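Local structure of type III Pentaketide Synthase (Neurospora crassa, 3EUO) at residues A[9-14]-A[89-94]; A[82-87]-A[172-177]. The protein probably acts as an acyltransferase that builds pentaketides, being a type III polyketide synthase of the chalcone/stilbene synthase family. All blocks are in the same frame, centred on the assembly; numbering follows the deposited sequence.

Overall arrangement
Contacts 1 and 2 are made by neighbouring parts of one helix, 70-96, on one mixed sheet, and their centres are about 9 Å apart. In the sheet, strand 204-211 separates their two strands, 4-11 in contact 1 and 168-175 in contact 2, and the helix runs nearly antiparallel to both. The contacts also touch directly: CB of Gln-11 lies 3.5 Å from O of Leu-84, and OG of Ser-89 lies 3.5 Å from CD1 of Leu-172. Contact 1 joins close backbone packing to a polar grip by Lys-91; contact 2 is apolar and buried. Neither includes Cys-143, found as 3-sulfinoalanine just before helix 145-162 and probably the family's catalytic cysteine.

Contact 1: A[9-14]-A[89-94]; sequences GVQYPP and SRKAMA
Lys-91 and Gly-9 bury the most surface where helix segment 89-94 lies over the end of the strand in 9-14. The helix and strand axes approach to 6.3 Å and run nearly antiparallel, at 158°. This closeness depends on Gly-9, whose CA is 4.3 Å from CA of Ala-92; a beta carbon added to the glycine would point at the helix and clash with N of Ala-92. The methyl CB of Ala-92 sits 3.6 Å from N of Gly-9, while CB of Lys-91 lies over CA of Gly-9 at 4.0 Å. From there the lysine CG stands beside its own backbone N, and a bend at chi3 (-78°) carries the ammonium group along the strand. NZ donates two hydrogen bonds, one to the backbone O of Val-10 (2.7 Å) and one to OE1 of Gln-11 (3.0 Å). It approaches each carbonyl in plane, at 156° to the C=O of Val-10 and at almost the same angle to the amide. Gln-11, with CG anti to its backbone N, bends at chi2 so that its chain crosses that of Lys-91 at about a right angle, resting also on Leu-84 and Glu-87. A methionine here in place of Lys-91 has no ammonium to donate, and the hold on the Val-10 carbonyl and the Gln-11 amide would probably be loosened. Gly-9 and Gln-11 bond through their backbones to Ala-207 and Ala-205. This is helix-on-sheet packing of the layered alpha/beta thiolase-type fold, with helix 70-96 laid on the mixed sheet at Gly-9.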
ATOM      1  N   GLY A   9      -3.026  19.031   9.414  1.00 13.94           N
ATOM      2  CA  GLY A   9      -1.670  19.508   9.635  1.00 14.35           C
ATOM      3  C   GLY A   9      -0.840  19.374   8.380  1.00 15.08           C
ATOM      4  O   GLY A   9      -1.011  18.428   7.601  1.00 15.04           O
ATOM      5  N   VAL A  10       0.065  20.326   8.187  1.00 15.13           N
ATOM      6  CA  VAL A  10       0.913  20.354   7.006  1.00 15.52           C
ATOM      7  C   VAL A  10       2.306  20.751   7.451  1.00 15.58           C
ATOM      8  O   VAL A  10       2.469  21.644   8.286  1.00 15.15           O
ATOM      9  CB  VAL A  10       0.385  21.362   5.955  1.00 15.68           C
ATOM     10  CG1 VAL A  10       1.301  21.416   4.724  1.00 16.14           C
ATOM     11  CG2 VAL A  10      -1.045  21.013   5.542  1.00 16.01           C
ATOM     12  N   GLN A  11       3.311  20.074   6.905  1.00 15.12           N
ATOM     13  CA  GLN A  11       4.692  20.447   7.180  1.00 15.82           C
ATOM     14  C   GLN A  11       5.530  20.364   5.917  1.00 15.62           C
ATOM     15  O   GLN A  11       5.865  19.275   5.440  1.00 15.52           O
ATOM     16  CB  GLN A  11       5.299  19.589   8.300  1.00 15.95           C
ATOM     17  CG  GLN A  11       6.714  20.005   8.698  1.00 18.38           C
ATOM     18  CD  GLN A  11       6.767  21.369   9.371  1.00 21.55           C
ATOM     19  OE1 GLN A  11       5.831  21.778  10.060  1.00 21.60           O
ATOM     20  NE2 GLN A  11       7.872  22.077   9.176  1.00 24.97           N
ATOM     21  N   TYR A  12       5.847  21.532   5.372  1.00 15.92           N
ATOM     22  CA  TYR A  12       6.792  21.633   4.279  1.00 15.80           C
ATOM     23  C   TYR A  12       8.206  21.619   4.855  1.00 15.88           C
ATOM     24  O   TYR A  12       8.409  22.027   6.005  1.00 15.97           O
ATOM     25  CB  TYR A  12       6.540  22.914   3.471  1.00 15.78           C
ATOM     26  CG  TYR A  12       5.338  22.836   2.548  1.00 15.90           C
ATOM     27  CD1 TYR A  12       5.411  22.156   1.330  1.00 14.92           C
ATOM     28  CD2 TYR A  12       4.123  23.452   2.888  1.00 15.86           C
ATOM     29  CE1 TYR A  12       4.301  22.086   0.467  1.00 16.34           C
ATOM     30  CE2 TYR A  12       3.016  23.389   2.035  1.00 15.76           C
ATOM     31  CZ  TYR A  12       3.108  22.701   0.830  1.00 16.10           C
ATOM     32  OH  TYR A  12       2.011  22.630  -0.017  1.00 16.32           O
ATOM     33  N   PRO A  13       9.185  21.132   4.075  1.00 16.19           N
ATOM     34  CA  PRO A  13      10.587  21.173   4.492  1.00 16.68           C
ATOM     35  C   PRO A  13      11.149  22.604   4.506  1.00 17.42           C
ATOM     36  O   PRO A  13      10.448  23.537   4.094  1.00 17.22           O
ATOM     37  CB  PRO A  13      11.289  20.301   3.448  1.00 16.43           C
ATOM     38  CG  PRO A  13      10.395  20.350   2.253  1.00 16.66           C
ATOM     39  CD  PRO A  13       9.015  20.484   2.760  1.00 16.30           C
ATOM     40  N   PRO A  14      12.396  22.776   4.992  1.00 18.00           N
ATOM     41  CA  PRO A  14      13.001  24.101   5.208  1.00 18.85           C
ATOM     42  C   PRO A  14      13.257  24.941   3.958  1.00 19.09           C
ATOM     43  O   PRO A  14      13.277  26.172   4.054  1.00 19.56           O
ATOM     44  CB  PRO A  14      14.352  23.767   5.854  1.00 18.77           C
ATOM     45  CG  PRO A  14      14.207  22.383   6.389  1.00 19.06           C
ATOM     46  CD  PRO A  14      13.311  21.700   5.409  1.00 18.57           C
ATOM     47  N   SER A  89       1.391  15.157  11.302  1.00 13.55           N
ATOM     48  CA  SER A  89       0.502  14.303  12.083  1.00 13.68           C
ATOM     49  C   SER A  89       0.254  14.878  13.473  1.00 14.71           C
ATOM     50  O   SER A  89      -0.876  14.832  13.965  1.00 14.22           O
ATOM     51  CB  SER A  89       1.076  12.888  12.190  1.00 13.56           C
ATOM     52  OG  SER A  89       1.179  12.285  10.904  1.00 12.33           O
ATOM     53  N   ARG A  90       1.313  15.403  14.096  1.00 14.92           N
ATOM     54  CA  ARG A  90       1.196  16.026  15.415  1.00 16.86           C
ATOM     55  C   ARG A  90       0.213  17.195  15.404  1.00 16.42           C
ATOM     56  O   ARG A  90      -0.594  17.340  16.320  1.00 16.63           O
ATOM     57  CB  ARG A  90       2.552  16.518  15.919  1.00 16.57           C
ATOM     58  CG  ARG A  90       3.462  15.427  16.459  1.00 19.25           C
ATOM     59  CD  ARG A  90       4.673  16.029  17.204  1.00 20.00           C
ATOM     60  NE  ARG A  90       5.703  15.026  17.491  1.00 26.07           N
ATOM     61  CZ  ARG A  90       5.639  14.124  18.472  1.00 27.78           C
ATOM     62  NH1 ARG A  90       4.588  14.078  19.288  1.00 29.33           N
ATOM     63  NH2 ARG A  90       6.635  13.259  18.636  1.00 28.20           N
ATOM     64  N   LYS A  91       0.300  18.032  14.374  1.00 16.06           N
ATOM     65  CA  LYS A  91      -0.536  19.230  14.290  1.00 16.18           C
ATOM     66  C   LYS A  91      -1.991  18.886  14.007  1.00 15.94           C
ATOM     67  O   LYS A  91      -2.901  19.518  14.546  1.00 15.98           O
ATOM     68  CB  LYS A  91       0.016  20.206  13.249  1.00 16.40           C
ATOM     69  CG  LYS A  91       1.353  20.823  13.670  1.00 15.91           C
ATOM     70  CD  LYS A  91       1.787  21.973  12.770  1.00 17.18           C
ATOM     71  CE  LYS A  91       2.378  21.499  11.464  1.00 15.92           C
ATOM     72  NZ  LYS A  91       2.979  22.645  10.687  1.00 17.02           N
ATOM     73  N   ALA A  92      -2.203  17.881  13.162  1.00 15.43           N
ATOM     74  CA  ALA A  92      -3.548  17.386  12.885  1.00 15.23           C
ATOM     75  C   ALA A  92      -4.180  16.841  14.163  1.00 15.03           C
ATOM     76  O   ALA A  92      -5.316  17.177  14.482  1.00 15.22           O
ATOM     77  CB  ALA A  92      -3.517  16.322  11.793  1.00 15.28           C
ATOM     78  N   MET A  93      -3.430  16.023  14.900  1.00 15.16           N
ATOM     79  CA  MET A  93      -3.905  15.464  16.175  1.00 14.28           C
ATOM     80  C   MET A  93      -4.178  16.568  17.196  1.00 15.07           C
ATOM     81  O   MET A  93      -5.175  16.519  17.916  1.00 15.08           O
ATOM     82  CB  MET A  93      -2.913  14.434  16.734  1.00 14.73           C
ATOM     83  CG  MET A  93      -2.777  13.158  15.886  1.00 13.78           C
ATOM     84  SD  MET A  93      -1.421  12.064  16.457  1.00 11.96           S
ATOM     85  CE  MET A  93      -2.101  11.510  18.017  1.00 17.70           C
ATOM     86  N   ALA A  94      -3.297  17.565  17.247  1.00 15.36           N
ATOM     87  CA  ALA A  94      -3.444  18.690  18.179  1.00 16.14           C
ATOM     88  C   ALA A  94      -4.723  19.477  17.925  1.00 16.54           C
ATOM     89  O   ALA A  94      -5.442  19.828  18.866  1.00 16.64           O
ATOM     90  CB  ALA A  94      -2.221  19.607  18.110  1.00 16.39           C
TER

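Contact 2: A[82-87]-A[172-177]; sequences VPLAVE and LALEVS
Leu-172 and Leu-174 both set CG anti to the backbone N (chi1 175° and 166°) and bend alike at chi2, so that their paired methyls rise from one face of the strand toward helix segment 82-87. Helix 70-96 leads into strand 105-109, which is parallel to strand 4-11, as the helix of a long, elaborated beta-alpha-beta connection of the thiolase-type fold, and here it passes over strand 168-175, lying between those two in the sheet. The axes are 8.5 Å apart and run at 154°, nearly antiparallel. Ala-85 is the centre of the contact, its CA 6.1 Å from CA of Leu-174. Its small CB projects at the strand and lodges between the two leucines, 3.9 Å from CD2 of Leu-172 and equally far from CD2 of Leu-174. Residues 173 and 175, alternating with the leucines, turn to the other face of the sheet, where Glu-175 hydrogen-bonds to Ser-332. Tyr-119 of helix 119-127 touches both leucines, and Ala-207 and Ala-205 touch Leu-172 and Leu-174 respectively, so the buried layer between helix and sheet is largely apolar. At the flank of the contact, CB of Leu-84 meets CD1 of Leu-174 more loosely, at 4.4 Å. The other methyl of Leu-174, CD2, also reaches 3.8 Å from the backbone N of Val-82. On the other leucine, CD1 of Leu-172 lies 3.8 Å from O of Ala-85, the carbonyl oxygen that is hydrogen-bonded to OG of Ser-89.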
ATOM      1  N   VAL A  82      10.451  11.592   6.989  1.00 14.03           N
ATOM      2  CA  VAL A  82       9.686  11.117   8.154  1.00 13.83           C
ATOM      3  C   VAL A  82       9.410  12.212   9.216  1.00 14.02           C
ATOM      4  O   VAL A  82       8.279  12.323   9.689  1.00 14.08           O
ATOM      5  CB  VAL A  82      10.282   9.798   8.750  1.00 13.99           C
ATOM      6  CG1 VAL A  82       9.726   9.492  10.154  1.00 13.46           C
ATOM      7  CG2 VAL A  82      10.013   8.639   7.799  1.00 13.55           C
ATOM      8  N   PRO A  83      10.418  13.049   9.553  1.00 14.20           N
ATOM      9  CA  PRO A  83      10.169  14.149  10.500  1.00 14.31           C
ATOM     10  C   PRO A  83       9.047  15.107  10.070  1.00 14.10           C
ATOM     11  O   PRO A  83       8.350  15.661  10.929  1.00 14.13           O
ATOM     12  CB  PRO A  83      11.517  14.885  10.533  1.00 14.43           C
ATOM     13  CG  PRO A  83      12.516  13.824  10.189  1.00 14.94           C
ATOM     14  CD  PRO A  83      11.832  13.027   9.125  1.00 14.57           C
ATOM     15  N   LEU A  84       8.887  15.312   8.759  1.00 13.90           N
ATOM     16  CA  LEU A  84       7.815  16.154   8.229  1.00 13.61           C
ATOM     17  C   LEU A  84       6.475  15.487   8.509  1.00 13.18           C
ATOM     18  O   LEU A  84       5.512  16.141   8.923  1.00 13.05           O
ATOM     19  CB  LEU A  84       7.979  16.355   6.713  1.00 13.53           C
ATOM     20  CG  LEU A  84       9.291  16.932   6.182  1.00 14.04           C
ATOM     21  CD1 LEU A  84       9.320  16.896   4.656  1.00 14.63           C
ATOM     22  CD2 LEU A  84       9.507  18.347   6.708  1.00 15.30           C
ATOM     23  N   ALA A  85       6.429  14.177   8.287  1.00 12.94           N
ATOM     24  CA  ALA A  85       5.215  13.393   8.505  1.00 12.67           C
ATOM     25  C   ALA A  85       4.837  13.367   9.986  1.00 12.58           C
ATOM     26  O   ALA A  85       3.655  13.439  10.340  1.00 12.70           O
ATOM     27  CB  ALA A  85       5.403  11.985   7.975  1.00 13.11           C
ATOM     28  N   VAL A  86       5.848  13.271  10.844  1.00 12.52           N
ATOM     29  CA  VAL A  86       5.625  13.271  12.284  1.00 12.81           C
ATOM     30  C   VAL A  86       5.025  14.622  12.701  1.00 13.36           C
ATOM     31  O   VAL A  86       4.037  14.663  13.429  1.00 13.47           O
ATOM     32  CB  VAL A  86       6.914  12.938  13.081  1.00 12.54           C
ATOM     33  CG1 VAL A  86       6.699  13.131  14.581  1.00 12.56           C
ATOM     34  CG2 VAL A  86       7.370  11.496  12.801  1.00 11.32           C
ATOM     35  N   GLU A  87       5.601  15.715  12.206  1.00 14.01           N
ATOM     36  CA  GLU A  87       5.120  17.052  12.588  1.00 14.67           C
ATOM     37  C   GLU A  87       3.720  17.376  12.048  1.00 14.53           C
ATOM     38  O   GLU A  87       2.889  17.944  12.767  1.00 14.61           O
ATOM     39  CB  GLU A  87       6.148  18.121  12.196  1.00 15.24           C
ATOM     40  CG  GLU A  87       5.738  19.567  12.506  1.00 17.98           C
ATOM     41  CD  GLU A  87       5.576  19.862  14.003  1.00 21.73           C
ATOM     42  OE1 GLU A  87       6.039  19.067  14.853  1.00 23.12           O
ATOM     43  OE2 GLU A  87       4.980  20.911  14.326  1.00 24.31           O
ATOM     44  N   LEU A 172      -2.469  10.179   6.251  1.00 11.28           N
ATOM     45  CA  LEU A 172      -1.162  10.813   6.092  1.00 11.08           C
ATOM     46  C   LEU A 172      -0.575  10.641   4.693  1.00 10.98           C
ATOM     47  O   LEU A 172      -0.596   9.546   4.143  1.00 11.14           O
ATOM     48  CB  LEU A 172      -0.183  10.256   7.145  1.00 11.11           C
ATOM     49  CG  LEU A 172       1.299  10.682   7.099  1.00 11.63           C
ATOM     50  CD1 LEU A 172       1.464  12.153   7.468  1.00 11.74           C
ATOM     51  CD2 LEU A 172       2.156   9.790   8.009  1.00 11.20           C
ATOM     52  N   ALA A 173      -0.043  11.728   4.139  1.00 10.87           N
ATOM     53  CA  ALA A 173       0.706  11.666   2.879  1.00 10.78           C
ATOM     54  C   ALA A 173       2.076  12.293   3.056  1.00 11.43           C
ATOM     55  O   ALA A 173       2.205  13.379   3.632  1.00 11.61           O
ATOM     56  CB  ALA A 173      -0.051  12.363   1.769  1.00 11.34           C
ATOM     57  N   LEU A 174       3.102  11.595   2.583  1.00 11.01           N
ATOM     58  CA  LEU A 174       4.455  12.132   2.592  1.00 10.80           C
ATOM     59  C   LEU A 174       5.106  11.846   1.249  1.00 10.95           C
ATOM     60  O   LEU A 174       5.115  10.702   0.784  1.00 10.65           O
ATOM     61  CB  LEU A 174       5.264  11.514   3.741  1.00 10.62           C
ATOM     62  CG  LEU A 174       6.791  11.669   3.746  1.00 10.79           C
ATOM     63  CD1 LEU A 174       7.231  13.133   3.886  1.00 11.48           C
ATOM     64  CD2 LEU A 174       7.394  10.825   4.861  1.00 10.76           C
ATOM     65  N   GLU A 175       5.661  12.886   0.631  1.00 11.13           N
ATOM     66  CA  GLU A 175       6.373  12.719  -0.633  1.00 11.23           C
ATOM     67  C   GLU A 175       7.671  13.501  -0.596  1.00 11.28           C
ATOM     68  O   GLU A 175       7.694  14.652  -0.161  1.00 11.13           O
ATOM     69  CB  GLU A 175       5.526  13.164  -1.836  1.00 11.15           C
ATOM     70  CG  GLU A 175       4.151  12.487  -1.952  1.00 12.52           C
ATOM     71  CD  GLU A 175       4.195  11.026  -2.395  1.00 13.71           C
ATOM     72  OE1 GLU A 175       5.291  10.440  -2.567  1.00 12.37           O
ATOM     73  OE2 GLU A 175       3.098  10.451  -2.571  1.00 12.50           O
ATOM     74  N   VAL A 176       8.749  12.838  -0.993  1.00 11.10           N
ATOM     75  CA  VAL A 176      10.044  13.490  -1.200  1.00 11.59           C
ATOM     76  C   VAL A 176      10.451  13.190  -2.641  1.00 11.82           C
ATOM     77  O   VAL A 176      10.978  12.113  -2.943  1.00 12.47           O
ATOM     78  CB  VAL A 176      11.127  12.991  -0.213  1.00 11.50           C
ATOM     79  CG1 VAL A 176      12.464  13.701  -0.475  1.00 12.73           C
ATOM     80  CG2 VAL A 176      10.683  13.211   1.241  1.00 11.77           C
ATOM     81  N   SER A 177      10.179  14.138  -3.529  1.00 12.09           N
ATOM     82  CA  SER A 177      10.420  13.954  -4.954  1.00 12.73           C
ATOM     83  C   SER A 177      11.679  14.668  -5.446  1.00 12.75           C
ATOM     84  O   SER A 177      12.264  14.268  -6.454  1.00 12.94           O
ATOM     85  CB  SER A 177       9.224  14.477  -5.745  1.00 13.30           C
ATOM     86  OG  SER A 177       9.067  15.866  -5.523  1.00 13.88           O
TER